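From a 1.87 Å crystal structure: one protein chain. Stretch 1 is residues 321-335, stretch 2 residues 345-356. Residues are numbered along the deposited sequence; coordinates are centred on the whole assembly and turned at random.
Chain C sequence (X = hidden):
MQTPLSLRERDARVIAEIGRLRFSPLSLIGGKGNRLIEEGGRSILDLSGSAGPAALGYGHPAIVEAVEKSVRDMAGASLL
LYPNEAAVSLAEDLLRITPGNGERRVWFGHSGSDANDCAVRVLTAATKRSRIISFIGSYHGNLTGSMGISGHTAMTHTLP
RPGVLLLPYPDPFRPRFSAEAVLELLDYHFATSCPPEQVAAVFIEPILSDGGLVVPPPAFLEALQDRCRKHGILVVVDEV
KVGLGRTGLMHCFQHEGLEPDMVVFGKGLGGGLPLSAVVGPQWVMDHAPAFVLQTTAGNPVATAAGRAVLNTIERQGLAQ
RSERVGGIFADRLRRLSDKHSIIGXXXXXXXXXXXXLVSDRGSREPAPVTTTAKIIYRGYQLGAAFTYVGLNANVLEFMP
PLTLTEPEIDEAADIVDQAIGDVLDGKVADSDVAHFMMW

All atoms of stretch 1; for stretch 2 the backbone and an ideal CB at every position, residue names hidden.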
# COMPACT_ATOMS: atom_id res chain seq x y z
N ARG C 321 12.32 28.05 3.22
CA ARG C 321 12.46 28.33 1.81
C ARG C 321 11.12 28.28 1.03
O ARG C 321 10.86 29.14 0.19
CB ARG C 321 13.48 27.41 1.18
CG ARG C 321 13.81 27.81 -0.23
CD ARG C 321 14.86 26.91 -0.85
NE ARG C 321 15.16 27.36 -2.21
CZ ARG C 321 14.55 26.96 -3.33
NH1 ARG C 321 13.55 26.09 -3.34
NH2 ARG C 321 14.92 27.47 -4.48
N SER C 322 10.27 27.30 1.34
CA SER C 322 9.03 27.13 0.59
C SER C 322 8.06 28.32 0.82
O SER C 322 7.36 28.75 -0.10
CB SER C 322 8.37 25.79 0.94
OG SER C 322 9.23 24.71 0.62
N GLU C 323 8.02 28.86 2.04
CA GLU C 323 7.28 30.11 2.27
C GLU C 323 7.75 31.23 1.34
O GLU C 323 6.94 31.93 0.74
CB GLU C 323 7.44 30.62 3.71
CG GLU C 323 6.83 31.99 3.93
CD GLU C 323 6.57 32.26 5.40
OE1 GLU C 323 7.52 32.54 6.15
OE2 GLU C 323 5.41 32.19 5.83
N ARG C 324 9.06 31.41 1.25
CA ARG C 324 9.63 32.51 0.47
C ARG C 324 9.42 32.29 -1.04
O ARG C 324 8.89 33.13 -1.73
CB ARG C 324 11.10 32.73 0.87
CG ARG C 324 11.81 33.89 0.15
CD ARG C 324 13.29 33.96 0.53
NE ARG C 324 14.07 32.85 -0.03
CZ ARG C 324 14.48 32.76 -1.30
NH1 ARG C 324 14.16 33.71 -2.18
NH2 ARG C 324 15.17 31.70 -1.70
N VAL C 325 9.79 31.11 -1.52
CA VAL C 325 9.79 30.78 -2.95
C VAL C 325 8.34 30.59 -3.45
O VAL C 325 7.97 31.02 -4.56
CB VAL C 325 10.72 29.53 -3.13
CG1 VAL C 325 10.27 28.55 -4.19
CG2 VAL C 325 12.15 30.00 -3.35
N GLY C 326 7.52 29.92 -2.63
CA GLY C 326 6.10 29.82 -2.90
C GLY C 326 5.40 31.18 -2.96
O GLY C 326 4.48 31.37 -3.76
N GLY C 327 5.81 32.11 -2.11
CA GLY C 327 5.29 33.50 -2.16
C GLY C 327 5.60 34.20 -3.49
O GLY C 327 4.70 34.78 -4.12
N ILE C 328 6.87 34.14 -3.91
CA ILE C 328 7.26 34.63 -5.26
C ILE C 328 6.42 33.99 -6.38
O ILE C 328 5.89 34.70 -7.25
CB ILE C 328 8.77 34.43 -5.53
CG1 ILE C 328 9.61 35.21 -4.48
CG2 ILE C 328 9.12 34.84 -6.95
CD1 ILE C 328 11.03 34.70 -4.34
N PHE C 329 6.27 32.66 -6.34
CA PHE C 329 5.52 31.93 -7.39
C PHE C 329 4.06 32.36 -7.38
O PHE C 329 3.48 32.67 -8.42
CB PHE C 329 5.64 30.40 -7.19
CG PHE C 329 5.10 29.57 -8.35
CD1 PHE C 329 4.85 30.12 -9.61
CD2 PHE C 329 4.90 28.21 -8.18
CE1 PHE C 329 4.37 29.35 -10.65
CE2 PHE C 329 4.43 27.42 -9.23
CZ PHE C 329 4.16 27.99 -10.47
N ALA C 330 3.47 32.38 -6.19
CA ALA C 330 2.06 32.75 -6.03
C ALA C 330 1.81 34.17 -6.59
O ALA C 330 0.81 34.41 -7.29
CB ALA C 330 1.61 32.64 -4.56
N ASP C 331 2.70 35.10 -6.28
CA ASP C 331 2.55 36.49 -6.73
C ASP C 331 2.66 36.64 -8.23
O ASP C 331 1.85 37.36 -8.81
CB ASP C 331 3.51 37.41 -5.98
CG ASP C 331 3.10 37.59 -4.53
OD1 ASP C 331 1.87 37.48 -4.26
OD2 ASP C 331 3.99 37.87 -3.69
N ARG C 332 3.59 35.92 -8.87
CA ARG C 332 3.64 35.86 -10.36
C ARG C 332 2.30 35.42 -10.91
O ARG C 332 1.74 36.05 -11.77
CB ARG C 332 4.74 34.91 -10.87
CG ARG C 332 6.16 35.37 -10.55
CD ARG C 332 6.63 36.58 -11.38
NE ARG C 332 6.43 36.36 -12.82
CZ ARG C 332 7.32 35.80 -13.65
NH1 ARG C 332 8.51 35.43 -13.20
NH2 ARG C 332 7.03 35.62 -14.93
N LEU C 333 1.76 34.34 -10.36
CA LEU C 333 0.48 33.84 -10.82
C LEU C 333 -0.65 34.84 -10.62
O LEU C 333 -1.42 35.10 -11.54
CB LEU C 333 0.18 32.50 -10.14
CG LEU C 333 1.10 31.36 -10.56
CD1 LEU C 333 0.95 30.18 -9.61
CD2 LEU C 333 0.79 30.93 -11.99
N ARG C 334 -0.73 35.45 -9.45
CA ARG C 334 -1.74 36.50 -9.25
C ARG C 334 -1.70 37.62 -10.28
O ARG C 334 -2.74 38.02 -10.81
CB ARG C 334 -1.58 37.16 -7.89
CG ARG C 334 -2.35 36.47 -6.84
CD ARG C 334 -2.27 37.14 -5.47
NE ARG C 334 -2.47 36.06 -4.52
CZ ARG C 334 -1.52 35.45 -3.82
NH1 ARG C 334 -0.26 35.84 -3.87
NH2 ARG C 334 -1.87 34.45 -3.03
N ARG C 335 -0.51 38.15 -10.54
CA ARG C 335 -0.37 39.24 -11.51
C ARG C 335 -0.83 38.81 -12.93
O ARG C 335 -1.26 39.65 -13.72
CB ARG C 335 1.06 39.79 -11.54
CG ARG C 335 1.51 40.53 -10.28
CD ARG C 335 2.83 41.27 -10.54
NE ARG C 335 2.75 42.01 -11.82
CZ ARG C 335 2.77 43.34 -11.98
NH1 ARG C 335 2.93 44.18 -10.96
NH2 ARG C 335 2.64 43.85 -13.20
N UNK C 345 -8.81 33.17 -8.71
CA UNK C 345 -8.16 33.14 -7.38
C UNK C 345 -6.84 32.39 -7.50
O UNK C 345 -6.67 31.53 -8.36
CB UNK C 345 -9.06 32.48 -6.33
N UNK C 346 -5.90 32.76 -6.64
CA UNK C 346 -4.66 32.05 -6.45
C UNK C 346 -4.59 31.88 -4.95
O UNK C 346 -4.58 32.87 -4.22
CB UNK C 346 -3.45 32.78 -7.03
N UNK C 347 -4.62 30.63 -4.47
CA UNK C 347 -4.69 30.39 -3.00
C UNK C 347 -3.79 29.24 -2.66
O UNK C 347 -3.27 28.55 -3.53
CB UNK C 347 -6.12 30.10 -2.53
N UNK C 348 -3.55 29.05 -1.39
CA UNK C 348 -2.66 27.98 -0.97
C UNK C 348 -1.78 28.43 0.15
O UNK C 348 -2.01 29.48 0.75
CB UNK C 348 -1.81 27.49 -2.14
N UNK C 349 -0.79 27.61 0.47
CA UNK C 349 0.27 28.06 1.34
C UNK C 349 1.55 27.54 0.80
O UNK C 349 1.63 26.36 0.39
CB UNK C 349 0.06 27.61 2.79
N UNK C 350 2.58 28.40 0.83
CA UNK C 350 3.92 28.01 0.43
C UNK C 350 3.89 27.42 -0.97
O UNK C 350 3.37 28.04 -1.88
CB UNK C 350 4.51 27.01 1.42
N UNK C 351 4.42 26.22 -1.14
CA UNK C 351 4.43 25.58 -2.45
C UNK C 351 3.25 24.60 -2.70
O UNK C 351 3.33 23.70 -3.54
CB UNK C 351 5.75 24.83 -2.62
N UNK C 352 2.15 24.82 -1.98
CA UNK C 352 0.88 24.15 -2.26
C UNK C 352 -0.04 25.23 -2.79
O UNK C 352 -0.60 26.00 -2.03
CB UNK C 352 0.30 23.46 -1.03
N UNK C 353 -0.16 25.28 -4.11
CA UNK C 353 -0.78 26.41 -4.75
C UNK C 353 -1.86 25.98 -5.70
O UNK C 353 -1.63 25.11 -6.53
CB UNK C 353 0.27 27.25 -5.49
N UNK C 354 -3.01 26.65 -5.58
CA UNK C 354 -4.14 26.42 -6.49
C UNK C 354 -4.51 27.67 -7.25
O UNK C 354 -4.49 28.76 -6.70
CB UNK C 354 -5.36 25.91 -5.72
N UNK C 355 -4.86 27.49 -8.52
CA UNK C 355 -5.39 28.57 -9.34
C UNK C 355 -6.81 28.28 -9.82
O UNK C 355 -7.02 27.44 -10.69
CB UNK C 355 -4.47 28.81 -10.54
N UNK C 356 -7.80 29.01 -9.29
CA UNK C 356 -9.20 28.72 -9.55
C UNK C 356 -9.69 29.40 -10.87
O UNK C 356 -9.72 30.63 -10.97
CB UNK C 356 -10.05 29.18 -8.36

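Stretch 1 is helical throughout; stretch 2 is a hairpin whose first strand runs antiparallel to the helix (165°) and whose second runs nearly parallel (9°). Within 345-347 and 353-355, successive CA-to-CB bonds alternate, so every second position there should face the helix.

Position 345 points its CA-to-CB bond away, with nothing of stretch 1 within 5.5 Å of the ideal CB, so many residues would suit. It is Asp-345.

Position 346 points toward the helix; its ideal CB lies 3.9 Å from Arg-334 CG. A medium apolar side chain, valine or isoleucine, fits a strand here. The residue is Val-346: CG2 lies 4.1 Å from Leu-333 CB, CG1 lies 4.3 Å from Ala-330 CB and also over one face of the Arg-334 guanidinium. Its backbone O accepts a weak hydrogen bond from Arg-334 NH2 (3.4 Å, 141°).

Position 347 points away, leaving the choice open. Arg-347 bridges within the hairpin, NH1 to Asp-345 OD2 at 3.0 Å and NH2 to OD2 of the residue at 356 at 2.8 Å.

At 348, phi/psi of 140/-169 would jam a CB against the preceding carbonyl, and the ideal CB falls 1.9 Å from the O of 352. Glycine is required, and Gly-348 is found. Position 349 points away with no contact, so a polar or charged residue is plausible; it is Arg-349.

Position 350 begins the corner of a type II' turn, with phi 55° and psi -126°. The ideal CB would lie 3.7 Å from Ser-322 O and 4.0 Å from Glu-323 N, leaving little space, and the positive phi favours glycine. The residue is Gly-350, whose CA lies 3.6 Å from Ser-322 O and whose O lies 3.4 Å from Gly-326 CA, both CA-H...O contacts. An ideal CB on Gly-326 would clash with that O at 2.3 Å, so the approach relies on the helix glycine too. A water donates to Gly-350 O at 2.8 Å and weakly to Gly-326 O at 3.4 Å.

Position 351 starts sideways, its ideal CB 4.5 Å from Ser-322 CB. A flexible apolar chain, leucine or methionine, could reach back. Leu-351 does: CD2 is 3.7 Å from Gly-326 CA and 4.0 Å from Val-325 CG1.

Position 352, out of reach, is Ala-352.

The ideal CB of 353 is 5.1 Å from Leu-333 CD1 and 5.4 Å from Phe-329 CD2, a gap that a branched or long apolar chain can fill. Ile-353 places CD1 3.9 Å from Phe-329 CD2 and CG2 4.0 Å from Leu-333 CD1.

Position 354 points away: Gly-354. Position 355 points toward the helix at longer range, suiting an apolar residue; Val-355 CG2 reaches Leu-333 CD1 at 4.2 Å. Position 356, out of reach, is Asp-356.

Stretch 2, residues 345-356: DVRGRGLAIGVD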
# COMPACT_ATOMS: atom_id res chain seq x y z
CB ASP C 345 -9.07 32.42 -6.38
CG ASP C 345 -8.73 32.70 -4.91
OD1 ASP C 345 -8.08 33.71 -4.58
OD2 ASP C 345 -9.17 31.89 -4.07
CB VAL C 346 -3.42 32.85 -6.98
CG1 VAL C 346 -2.12 32.10 -6.68
CG2 VAL C 346 -3.54 33.13 -8.48
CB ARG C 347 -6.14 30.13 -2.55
CG ARG C 347 -6.89 29.07 -3.37
CD ARG C 347 -8.27 28.70 -2.78
NE ARG C 347 -8.91 27.69 -3.61
CZ ARG C 347 -9.80 27.94 -4.58
NH1 ARG C 347 -10.19 29.17 -4.82
NH2 ARG C 347 -10.28 26.97 -5.31
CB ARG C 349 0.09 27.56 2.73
CG ARG C 349 -1.19 27.93 3.41
CD ARG C 349 -1.00 27.58 4.87
NE ARG C 349 -2.18 27.81 5.70
CZ ARG C 349 -2.47 28.95 6.31
NH1 ARG C 349 -1.69 30.01 6.13
NH2 ARG C 349 -3.55 29.05 7.08
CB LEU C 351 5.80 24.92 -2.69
CG LEU C 351 6.93 25.92 -3.02
CD1 LEU C 351 8.27 25.24 -2.87
CD2 LEU C 351 6.78 26.53 -4.42
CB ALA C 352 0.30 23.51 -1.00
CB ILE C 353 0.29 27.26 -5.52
CG1 ILE C 353 1.23 27.89 -4.50
CG2 ILE C 353 -0.37 28.33 -6.37
CD1 ILE C 353 2.59 28.25 -5.08
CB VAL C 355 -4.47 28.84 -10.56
CG1 VAL C 355 -5.00 30.02 -11.38
CG2 VAL C 355 -3.05 29.14 -10.09
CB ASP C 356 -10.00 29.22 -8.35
CG ASP C 356 -11.39 28.69 -8.35
OD1 ASP C 356 -12.05 28.79 -9.41
OD2 ASP C 356 -11.79 28.13 -7.31
O HOH W 1 1.83 30.38 -1.81
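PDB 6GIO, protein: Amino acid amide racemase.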